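Local atomic coordinates of clostripain-related protein (Bacteroides thetaiotaomicron, PDB entry 6N9J), a protein that probably cleaves peptide bonds as a secreted cysteine protease of the clostripain (C11) family, here captured with a covalently bound, irreversible peptide inhibitor. Residues Tyr16-Asn21 with Trp127-Gly132; Leu290-Met294 with Tyr307-Tyr311; Ser10-Leu14 with Leu200-Pro206; Leu117-Pro122 with Asp135-Asn139. All coordinates share one frame; numbering follows the deposited sequence.

Contact 1. Residues Tyr16-Asn21 with Trp127-Gly132; sequences YIAGDN and WGQDTG
The carbonyl oxygen of Gln129 is gripped twice, by Asn21 ND2 at 2.8 Å and by a water at 2.9 Å that also accepts from Asp20 N and donates to Asp130 OD2. The Asn21 amide lies flat toward this oxygen, although ND2 itself stands above the plane of the carbonyl. With chi1 at 56°, CG sits between the backbone N and the carbonyl carbon, which folds the amide back so that ND2 also reaches Ala18 O at 3.0 Å. OD1 accepts from Leu23 N, and bonds at both ends should fix the rotation of the group. One residue earlier, Asp20 O receives Thr131 N at 2.8 Å in an almost linear bond (171°). The carboxylates of Asp20 and Asp130 approach to 3.9 Å between OD2 and OD1, probably at some electrostatic cost; Asp130 OD1 closes an Asx turn onto Gly132 N, while its OD2 also accepts from Ser83 N. At the other end the contact is apolar: Tyr16 CD1 meets the edge of the Trp127 ring at CH2, 4.0 Å away, and Ala18 CB touches the same atom. The strand axes diverge by 51°. Strand 16-18 runs between strands 46-53 and 105-110 of the central sheet, whereas 127-130 belongs to a separate hairpin, and Met89 of helix 86-99 packs against both Tyr16 and Trp127.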
# COMPACT_ATOMS: atom_id res chain seq x y z
N TYR A 16 -0.91 11.40 -0.05
CA TYR A 16 -1.89 11.61 1.01
C TYR A 16 -1.35 11.11 2.34
O TYR A 16 -1.28 9.90 2.59
CB TYR A 16 -3.20 10.90 0.67
CG TYR A 16 -4.37 11.29 1.55
CD1 TYR A 16 -4.46 10.84 2.87
CD2 TYR A 16 -5.38 12.09 1.06
CE1 TYR A 16 -5.54 11.21 3.68
CE2 TYR A 16 -6.46 12.46 1.85
CZ TYR A 16 -6.54 12.01 3.16
OH TYR A 16 -7.62 12.38 3.93
N ILE A 17 -0.98 12.05 3.21
CA ILE A 17 -0.30 11.69 4.45
C ILE A 17 -1.21 11.82 5.67
O ILE A 17 -1.37 12.91 6.21
CB ILE A 17 0.94 12.57 4.68
CG1 ILE A 17 1.91 12.38 3.51
CG2 ILE A 17 1.62 12.23 6.02
CD1 ILE A 17 3.06 13.37 3.51
N ALA A 18 -1.80 10.70 6.08
CA ALA A 18 -2.51 10.63 7.35
C ALA A 18 -1.50 10.30 8.44
O ALA A 18 -1.26 9.13 8.75
CB ALA A 18 -3.64 9.61 7.30
N GLY A 19 -0.89 11.33 9.01
CA GLY A 19 0.20 11.13 9.94
C GLY A 19 -0.06 11.63 11.35
O GLY A 19 0.89 11.86 12.09
N ASP A 20 -1.32 11.82 11.73
CA ASP A 20 -1.60 12.15 13.12
C ASP A 20 -1.72 10.87 13.93
O ASP A 20 -2.81 10.37 14.19
CB ASP A 20 -2.87 12.99 13.28
CG ASP A 20 -3.00 13.55 14.68
OD1 ASP A 20 -2.01 13.46 15.44
OD2 ASP A 20 -4.07 14.09 15.04
N ASN A 21 -0.55 10.38 14.34
CA ASN A 21 -0.39 9.06 14.91
C ASN A 21 1.10 8.87 15.15
O ASN A 21 1.88 9.80 14.94
CB ASN A 21 -0.94 7.98 13.97
CG ASN A 21 -0.32 8.03 12.58
OD1 ASN A 21 0.91 8.10 12.43
ND2 ASN A 21 -1.16 7.99 11.55
N TRP A 127 -7.04 0.69 6.58
CA TRP A 127 -5.91 1.55 6.25
C TRP A 127 -6.00 2.87 7.01
O TRP A 127 -7.09 3.44 7.17
CB TRP A 127 -5.82 1.84 4.74
CG TRP A 127 -4.74 2.87 4.47
CD1 TRP A 127 -3.41 2.63 4.29
CD2 TRP A 127 -4.89 4.30 4.43
NE1 TRP A 127 -2.73 3.81 4.13
CE2 TRP A 127 -3.62 4.85 4.21
CE3 TRP A 127 -5.99 5.16 4.55
CZ2 TRP A 127 -3.41 6.22 4.09
CZ3 TRP A 127 -5.78 6.53 4.45
CH2 TRP A 127 -4.49 7.04 4.23
N GLY A 128 -4.87 3.37 7.47
CA GLY A 128 -4.83 4.74 7.97
C GLY A 128 -5.29 4.88 9.40
O GLY A 128 -6.23 4.23 9.86
N GLN A 129 -4.60 5.74 10.14
CA GLN A 129 -4.98 6.02 11.50
C GLN A 129 -4.88 7.51 11.75
O GLN A 129 -3.96 8.18 11.28
CB GLN A 129 -4.11 5.26 12.49
CG GLN A 129 -4.49 5.49 13.93
CD GLN A 129 -3.50 4.85 14.88
OE1 GLN A 129 -2.28 4.89 14.66
NE2 GLN A 129 -4.02 4.24 15.94
N ASP A 130 -5.87 8.03 12.48
CA ASP A 130 -5.86 9.39 12.98
C ASP A 130 -6.23 9.33 14.46
O ASP A 130 -7.35 8.91 14.80
CB ASP A 130 -6.85 10.25 12.19
CG ASP A 130 -6.77 11.72 12.55
OD1 ASP A 130 -7.16 12.07 13.69
OD2 ASP A 130 -6.35 12.51 11.68
N THR A 131 -5.30 9.71 15.34
CA THR A 131 -5.57 9.68 16.79
C THR A 131 -5.82 11.08 17.37
O THR A 131 -5.72 11.28 18.59
CB THR A 131 -4.40 9.02 17.58
OG1 THR A 131 -3.18 9.74 17.36
CG2 THR A 131 -4.22 7.57 17.17
N GLY A 132 -6.18 12.03 16.51
CA GLY A 132 -6.44 13.40 16.94
C GLY A 132 -7.55 13.54 17.97
O GLY A 132 -7.38 14.20 19.00
O HOH W 1 -3.78 10.98 10.46

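Contact 2. Residues Leu290-Met294 with Tyr307-Tyr311; sequences LMGLM and YKEMY
Met291 is the residue most covered where helices 290-297 and 301-314 meet as an antiparallel helical hairpin, their local axes 173° apart and 11.8 Å from each other. Its CB lies beside the far end of the Tyr311 ring, 4.0 Å from CZ. From there CG leaves anti to the backbone N, and the chain then bends at chi2 (62°) and again at the next torsion, which carries the sulfur between the two tyrosines. SD meets the edge of the Tyr307 ring, 4.2 Å from CE2, and stands at a distance above the face of Tyr311, a Met-aromatic contact with each. The methyl CE finishes over that same face, offset toward the rim, 3.8 Å from the ring centroid of Tyr311, in a CH-pi contact. The same methyl also touches the aliphatic CG of Lys308. The two rings also receive Met294 and Leu290: Met294 crosses Tyr307 at about a right angle, its CG 3.6 Å from CZ, and Leu290 slides past Tyr311 in the opposite direction. No hydrogen bond links the two segments, and the Tyr311 hydroxyl bonds instead to Glu342 O. Tyr307 packs further on Leu251, Ala254 and Thr255 of helix 248-259. Leu290 CD2 comes to 3.9 Å from CE2 at the edge of the Tyr311 ring, and to 3.6 Å from the Tyr307 OH.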
# COMPACT_ATOMS: atom_id res chain seq x y z
N LEU A 290 -0.32 -16.11 -0.63
CA LEU A 290 -1.41 -16.65 -1.44
C LEU A 290 -1.00 -17.83 -2.31
O LEU A 290 -1.74 -18.82 -2.40
CB LEU A 290 -2.02 -15.54 -2.31
CG LEU A 290 -3.13 -15.98 -3.26
CD1 LEU A 290 -4.36 -16.43 -2.49
CD2 LEU A 290 -3.48 -14.88 -4.22
N MET A 291 0.16 -17.75 -2.97
CA MET A 291 0.62 -18.87 -3.79
C MET A 291 0.92 -20.08 -2.91
O MET A 291 0.65 -21.22 -3.30
CB MET A 291 1.85 -18.50 -4.62
CG MET A 291 2.40 -19.68 -5.47
SD MET A 291 1.26 -20.33 -6.71
CE MET A 291 1.51 -19.18 -8.05
N GLY A 292 1.49 -19.82 -1.74
CA GLY A 292 1.82 -20.86 -0.78
C GLY A 292 0.57 -21.57 -0.33
O GLY A 292 0.55 -22.79 -0.20
N LEU A 293 -0.50 -20.81 -0.14
CA LEU A 293 -1.79 -21.41 0.20
C LEU A 293 -2.31 -22.34 -0.91
O LEU A 293 -2.74 -23.46 -0.63
CB LEU A 293 -2.83 -20.34 0.50
CG LEU A 293 -4.25 -20.85 0.79
CD1 LEU A 293 -4.24 -21.81 1.95
CD2 LEU A 293 -5.23 -19.71 1.05
N MET A 294 -2.27 -21.88 -2.16
CA MET A 294 -2.86 -22.62 -3.27
C MET A 294 -2.06 -23.87 -3.62
O MET A 294 -2.63 -24.88 -4.06
CB MET A 294 -2.98 -21.70 -4.49
CG MET A 294 -3.90 -20.49 -4.26
SD MET A 294 -5.63 -20.96 -3.98
CE MET A 294 -5.83 -20.44 -2.32
N TYR A 307 -3.66 -21.97 -12.86
CA TYR A 307 -3.70 -20.97 -11.81
C TYR A 307 -2.40 -20.18 -11.75
O TYR A 307 -2.41 -18.96 -11.61
CB TYR A 307 -3.98 -21.61 -10.44
CG TYR A 307 -3.96 -20.59 -9.33
CD1 TYR A 307 -5.10 -19.85 -9.03
CD2 TYR A 307 -2.80 -20.35 -8.60
CE1 TYR A 307 -5.08 -18.91 -8.03
CE2 TYR A 307 -2.78 -19.40 -7.60
CZ TYR A 307 -3.92 -18.68 -7.32
OH TYR A 307 -3.91 -17.73 -6.33
N LYS A 308 -1.27 -20.88 -11.86
CA LYS A 308 0.02 -20.21 -11.80
C LYS A 308 0.18 -19.21 -12.94
O LYS A 308 0.75 -18.14 -12.75
CB LYS A 308 1.16 -21.23 -11.83
CG LYS A 308 1.22 -22.11 -10.58
CD LYS A 308 2.58 -22.78 -10.42
CE LYS A 308 2.88 -23.72 -11.58
NZ LYS A 308 4.26 -24.29 -11.49
N GLU A 309 -0.34 -19.55 -14.12
CA GLU A 309 -0.31 -18.63 -15.26
C GLU A 309 -1.10 -17.37 -14.97
O GLU A 309 -0.63 -16.27 -15.21
CB GLU A 309 -0.85 -19.29 -16.52
CG GLU A 309 -0.20 -20.62 -16.89
CD GLU A 309 1.20 -20.47 -17.47
OE1 GLU A 309 1.77 -19.36 -17.36
OE2 GLU A 309 1.72 -21.46 -18.03
N MET A 310 -2.32 -17.54 -14.45
CA MET A 310 -3.17 -16.41 -14.12
C MET A 310 -2.56 -15.60 -13.00
O MET A 310 -2.70 -14.38 -12.95
CB MET A 310 -4.57 -16.88 -13.73
CG MET A 310 -5.33 -17.58 -14.83
SD MET A 310 -5.59 -16.62 -16.35
CE MET A 310 -4.30 -17.29 -17.37
N TYR A 311 -1.88 -16.29 -12.10
CA TYR A 311 -1.16 -15.62 -11.02
C TYR A 311 -0.02 -14.77 -11.57
O TYR A 311 0.19 -13.65 -11.13
CB TYR A 311 -0.60 -16.65 -10.03
CG TYR A 311 -0.06 -16.06 -8.76
CD1 TYR A 311 1.23 -15.54 -8.71
CD2 TYR A 311 -0.83 -16.02 -7.61
CE1 TYR A 311 1.73 -15.01 -7.54
CE2 TYR A 311 -0.33 -15.49 -6.44
CZ TYR A 311 0.95 -14.99 -6.41
OH TYR A 311 1.46 -14.46 -5.25

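Contact 3. Residues Ser10-Leu14 with Leu200-Pro206; sequences SRTVL and LFAVNSP
Arg11 is the residue most covered in this contact, and its NH1 gives two hydrogen bonds of 2.9 Å to the loop 200-206, one to Leu200 O and one to Ala202 O. Both oxygens lie near the guanidinium plane, yet NH1 stands above the plane of each carbonyl; NH2 adds a weak bond to Ala202 O. A bend at chi3 (-57°) turns the end of an otherwise extended chain toward these oxygens, while NE bonds to Ser104 OG. One face of the guanidinium carries a water, which donates to Phe201 O. A methionine here would probably leave the Leu200 and Ala202 carbonyls without their charged donor and set the loop freer to move. Strand 9-18 belongs to the central sheet of an alpha/beta fold, and the loop joins helix 193-200 to helix 206-221; the positive group therefore sits at the C-terminal end of the first helix, where it is likely to be electrostatically favoured. Val13 fills in beside it: CG2 approaches Phe201 CE1 at 3.7 Å, oblique to the ring, and CG1 meets Leu200 CD1 at 3.9 Å. The ring of Phe201 turns its edge to Arg11 O and continues onto Asn46 and Leu48 of strand 46-53.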
# COMPACT_ATOMS: atom_id res chain seq x y z
N SER A 10 0.33 16.41 -17.75
CA SER A 10 0.28 15.04 -18.22
C SER A 10 -0.18 14.16 -17.05
O SER A 10 -0.99 13.27 -17.23
CB SER A 10 1.64 14.59 -18.78
OG SER A 10 2.62 14.54 -17.75
N ARG A 11 0.31 14.45 -15.85
CA ARG A 11 -0.09 13.68 -14.68
C ARG A 11 -0.11 14.49 -13.38
O ARG A 11 0.74 15.34 -13.15
CB ARG A 11 0.83 12.47 -14.49
CG ARG A 11 0.37 11.50 -13.41
CD ARG A 11 1.23 10.23 -13.37
NE ARG A 11 1.24 9.54 -14.65
CZ ARG A 11 2.24 8.78 -15.08
NH1 ARG A 11 3.32 8.60 -14.32
NH2 ARG A 11 2.17 8.20 -16.26
N THR A 12 -1.12 14.21 -12.56
CA THR A 12 -1.20 14.69 -11.19
C THR A 12 -1.11 13.52 -10.21
O THR A 12 -1.95 12.62 -10.23
CB THR A 12 -2.53 15.45 -10.94
OG1 THR A 12 -2.56 16.65 -11.73
CG2 THR A 12 -2.66 15.83 -9.47
N VAL A 13 -0.09 13.54 -9.35
CA VAL A 13 0.01 12.56 -8.28
C VAL A 13 -0.21 13.24 -6.94
O VAL A 13 0.46 14.23 -6.63
CB VAL A 13 1.38 11.83 -8.26
CG1 VAL A 13 1.43 10.82 -7.09
CG2 VAL A 13 1.63 11.13 -9.58
N LEU A 14 -1.15 12.72 -6.17
CA LEU A 14 -1.39 13.17 -4.82
C LEU A 14 -0.71 12.26 -3.79
O LEU A 14 -0.95 11.05 -3.77
CB LEU A 14 -2.90 13.23 -4.54
CG LEU A 14 -3.30 13.48 -3.07
CD1 LEU A 14 -2.85 14.89 -2.63
CD2 LEU A 14 -4.81 13.33 -2.90
N LEU A 200 7.10 8.27 -9.97
CA LEU A 200 5.66 8.55 -9.94
C LEU A 200 5.17 9.21 -11.24
O LEU A 200 3.98 9.13 -11.58
CB LEU A 200 5.30 9.46 -8.76
CG LEU A 200 5.58 9.15 -7.28
CD1 LEU A 200 5.25 10.40 -6.45
CD2 LEU A 200 4.75 7.97 -6.81
N PHE A 201 6.09 9.86 -11.95
CA PHE A 201 5.75 10.61 -13.16
C PHE A 201 6.38 9.99 -14.40
O PHE A 201 6.38 10.60 -15.47
CB PHE A 201 6.18 12.08 -13.04
CG PHE A 201 5.56 12.80 -11.88
CD1 PHE A 201 4.25 13.25 -11.95
CD2 PHE A 201 6.28 13.03 -10.71
CE1 PHE A 201 3.67 13.92 -10.87
CE2 PHE A 201 5.70 13.69 -9.63
CZ PHE A 201 4.40 14.13 -9.71
N ALA A 202 6.91 8.78 -14.24
CA ALA A 202 7.47 8.05 -15.37
C ALA A 202 6.40 7.88 -16.42
O ALA A 202 5.27 7.52 -16.11
CB ALA A 202 8.01 6.70 -14.94
N VAL A 203 6.75 8.17 -17.66
CA VAL A 203 5.82 8.03 -18.77
C VAL A 203 5.56 6.54 -19.07
O VAL A 203 4.44 6.17 -19.42
CB VAL A 203 6.35 8.75 -20.00
CG1 VAL A 203 6.25 7.87 -21.25
CG2 VAL A 203 5.63 10.08 -20.19
N ASN A 204 6.58 5.70 -18.91
CA ASN A 204 6.44 4.27 -19.17
C ASN A 204 6.46 3.45 -17.89
O ASN A 204 7.41 3.57 -17.10
CB ASN A 204 7.55 3.79 -20.10
CG ASN A 204 7.55 4.53 -21.41
OD1 ASN A 204 8.48 5.27 -21.72
ND2 ASN A 204 6.50 4.32 -22.20
N SER A 205 5.43 2.62 -17.70
CA SER A 205 5.32 1.72 -16.55
C SER A 205 5.65 2.35 -15.19
O SER A 205 6.60 1.92 -14.55
CB SER A 205 6.24 0.51 -16.74
OG SER A 205 5.77 -0.36 -17.76
N PRO A 206 4.88 3.37 -14.76
CA PRO A 206 5.20 3.98 -13.46
C PRO A 206 5.15 3.02 -12.26
O PRO A 206 5.97 3.18 -11.36
CB PRO A 206 4.12 5.07 -13.30
CG PRO A 206 3.10 4.80 -14.39
CD PRO A 206 3.85 4.12 -15.48
O HOH W 2 3.93 11.68 -16.22

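Contact 4. Residues Leu117-Pro122 with Asp135-Asn139; sequences LPYNNP and DNRMN
The ring of Tyr119 lies nearly parallel to the guanidinium of Arg137, their planes 9° apart, with Arg137 running across one ring face. Its CD sits over the middle of the ring, 3.5 Å from the centroid of Tyr119, as a CH-pi contact, and NE approaches CE1 at 3.3 Å. Arg137 is extended from CG to NE (chi2 177°), which lays NE and NH2 side-on against Asp135 OD1 and OD2 in a salt bridge. The Tyr119 hydroxyl donates to Asp135 O at 2.8 Å from above the carbonyl plane. With a leucine in place of Tyr119, this carbonyl would probably lose its hydroxyl donor and the Arg137 chain the flat cover over it. Strand 136-138 pairs with 127-130 in a beta-hairpin, and the loop 117-122 follows its outer edge, where asparagine amides take the place of strand pairing. The Asn121 amide matches the backbone of Arg137: OD1 accepts from Arg137 N on a lone pair at 2.8 Å, and ND2 donates to Arg137 O at 2.7 Å. In the reverse sense, Asn139 presents its amide to Tyr119, OD1 accepting from the Tyr119 N (3.0 Å) and ND2 donating to the Tyr119 O (2.9 Å).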
# COMPACT_ATOMS: atom_id res chain seq x y z
N LEU A 117 -8.61 -6.04 7.42
CA LEU A 117 -9.19 -6.29 8.75
C LEU A 117 -10.15 -5.18 9.20
O LEU A 117 -9.86 -3.99 9.01
CB LEU A 117 -8.08 -6.48 9.78
CG LEU A 117 -7.35 -7.81 9.59
CD1 LEU A 117 -6.07 -7.85 10.41
CD2 LEU A 117 -8.26 -8.95 10.00
N PRO A 118 -11.30 -5.57 9.77
CA PRO A 118 -12.30 -4.61 10.24
C PRO A 118 -11.85 -3.86 11.49
O PRO A 118 -11.19 -4.43 12.35
CB PRO A 118 -13.52 -5.49 10.53
CG PRO A 118 -12.95 -6.82 10.84
CD PRO A 118 -11.77 -6.96 9.92
N TYR A 119 -12.20 -2.57 11.56
CA TYR A 119 -11.97 -1.76 12.75
C TYR A 119 -13.22 -0.93 13.03
O TYR A 119 -13.69 -0.20 12.16
CB TYR A 119 -10.76 -0.83 12.57
CG TYR A 119 -10.50 0.06 13.77
CD1 TYR A 119 -9.78 -0.41 14.86
CD2 TYR A 119 -10.98 1.36 13.81
CE1 TYR A 119 -9.54 0.40 15.95
CE2 TYR A 119 -10.75 2.18 14.90
CZ TYR A 119 -10.02 1.68 15.97
OH TYR A 119 -9.78 2.49 17.06
N ASN A 120 -13.74 -1.02 14.25
CA ASN A 120 -14.92 -0.27 14.63
C ASN A 120 -14.54 1.11 15.19
O ASN A 120 -13.91 1.22 16.25
CB ASN A 120 -15.74 -1.07 15.64
CG ASN A 120 -17.16 -0.53 15.82
OD1 ASN A 120 -17.47 0.14 16.81
ND2 ASN A 120 -18.03 -0.82 14.85
N ASN A 121 -14.89 2.16 14.45
CA ASN A 121 -14.63 3.54 14.87
C ASN A 121 -15.57 4.01 15.99
O ASN A 121 -16.77 3.73 15.96
CB ASN A 121 -14.75 4.48 13.66
CG ASN A 121 -13.52 4.43 12.76
OD1 ASN A 121 -12.40 4.65 13.21
ND2 ASN A 121 -13.73 4.15 11.47
N PRO A 122 -15.02 4.74 16.98
CA PRO A 122 -15.77 5.23 18.14
C PRO A 122 -17.01 6.04 17.77
O PRO A 122 -18.04 5.89 18.42
CB PRO A 122 -14.75 6.11 18.86
CG PRO A 122 -13.43 5.54 18.48
CD PRO A 122 -13.59 5.10 17.06
N ASP A 135 -9.29 7.17 18.56
CA ASP A 135 -8.57 6.32 17.63
C ASP A 135 -9.44 5.98 16.42
O ASP A 135 -10.32 5.13 16.50
CB ASP A 135 -8.12 5.03 18.33
CG ASP A 135 -7.11 4.23 17.53
OD1 ASP A 135 -7.01 4.43 16.30
OD2 ASP A 135 -6.42 3.39 18.15
N ASN A 136 -9.20 6.67 15.30
CA ASN A 136 -9.95 6.42 14.07
C ASN A 136 -9.13 5.74 12.98
O ASN A 136 -7.97 6.08 12.76
CB ASN A 136 -10.51 7.73 13.52
CG ASN A 136 -11.51 8.35 14.44
OD1 ASN A 136 -11.21 9.33 15.12
ND2 ASN A 136 -12.71 7.80 14.47
N ARG A 137 -9.76 4.78 12.30
CA ARG A 137 -9.11 4.06 11.21
C ARG A 137 -10.10 3.86 10.07
O ARG A 137 -11.31 3.90 10.29
CB ARG A 137 -8.59 2.71 11.70
CG ARG A 137 -7.67 2.84 12.90
CD ARG A 137 -7.20 1.52 13.43
NE ARG A 137 -6.68 1.66 14.79
CZ ARG A 137 -6.17 0.66 15.51
NH1 ARG A 137 -6.10 -0.55 14.99
NH2 ARG A 137 -5.74 0.89 16.75
N MET A 138 -9.59 3.66 8.86
CA MET A 138 -10.48 3.59 7.71
C MET A 138 -10.70 2.14 7.26
O MET A 138 -9.75 1.40 7.00
CB MET A 138 -9.92 4.44 6.55
CG MET A 138 -10.98 5.08 5.66
SD MET A 138 -10.37 6.00 4.21
CE MET A 138 -11.89 6.77 3.68
N ASN A 139 -11.96 1.73 7.18
CA ASN A 139 -12.29 0.41 6.66
C ASN A 139 -12.21 0.43 5.14
O ASN A 139 -12.52 1.45 4.51
CB ASN A 139 -13.68 -0.01 7.15
CG ASN A 139 -13.70 -0.33 8.64
OD1 ASN A 139 -13.23 -1.39 9.06
ND2 ASN A 139 -14.27 0.57 9.45

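Overall arrangement
Contacts 1 and 3 use the two ends of strand 9-18, their centres about 25 Å apart: contact 3 ties its start to an interhelical loop, contact 1 its end to strand 127-130. That strand pairs with strand 136-138 of contact 4, so contacts 1 and 4 share a hairpin and touch through Trp127 N to Met138 O and Asp130 N to Asn136 O. Contact 4 is a surface contact, polar apart from its tyrosine-arginine face; contacts 1 and 3 are partly buried and mix carbonyl bonds with apolar packing. Contact 2 is buried and has no hydrogen bond across its helices, relying on apolar and sulfur-aromatic packing, about 34 Å from contact 1 between centres, on the opposite side of the chain's centre.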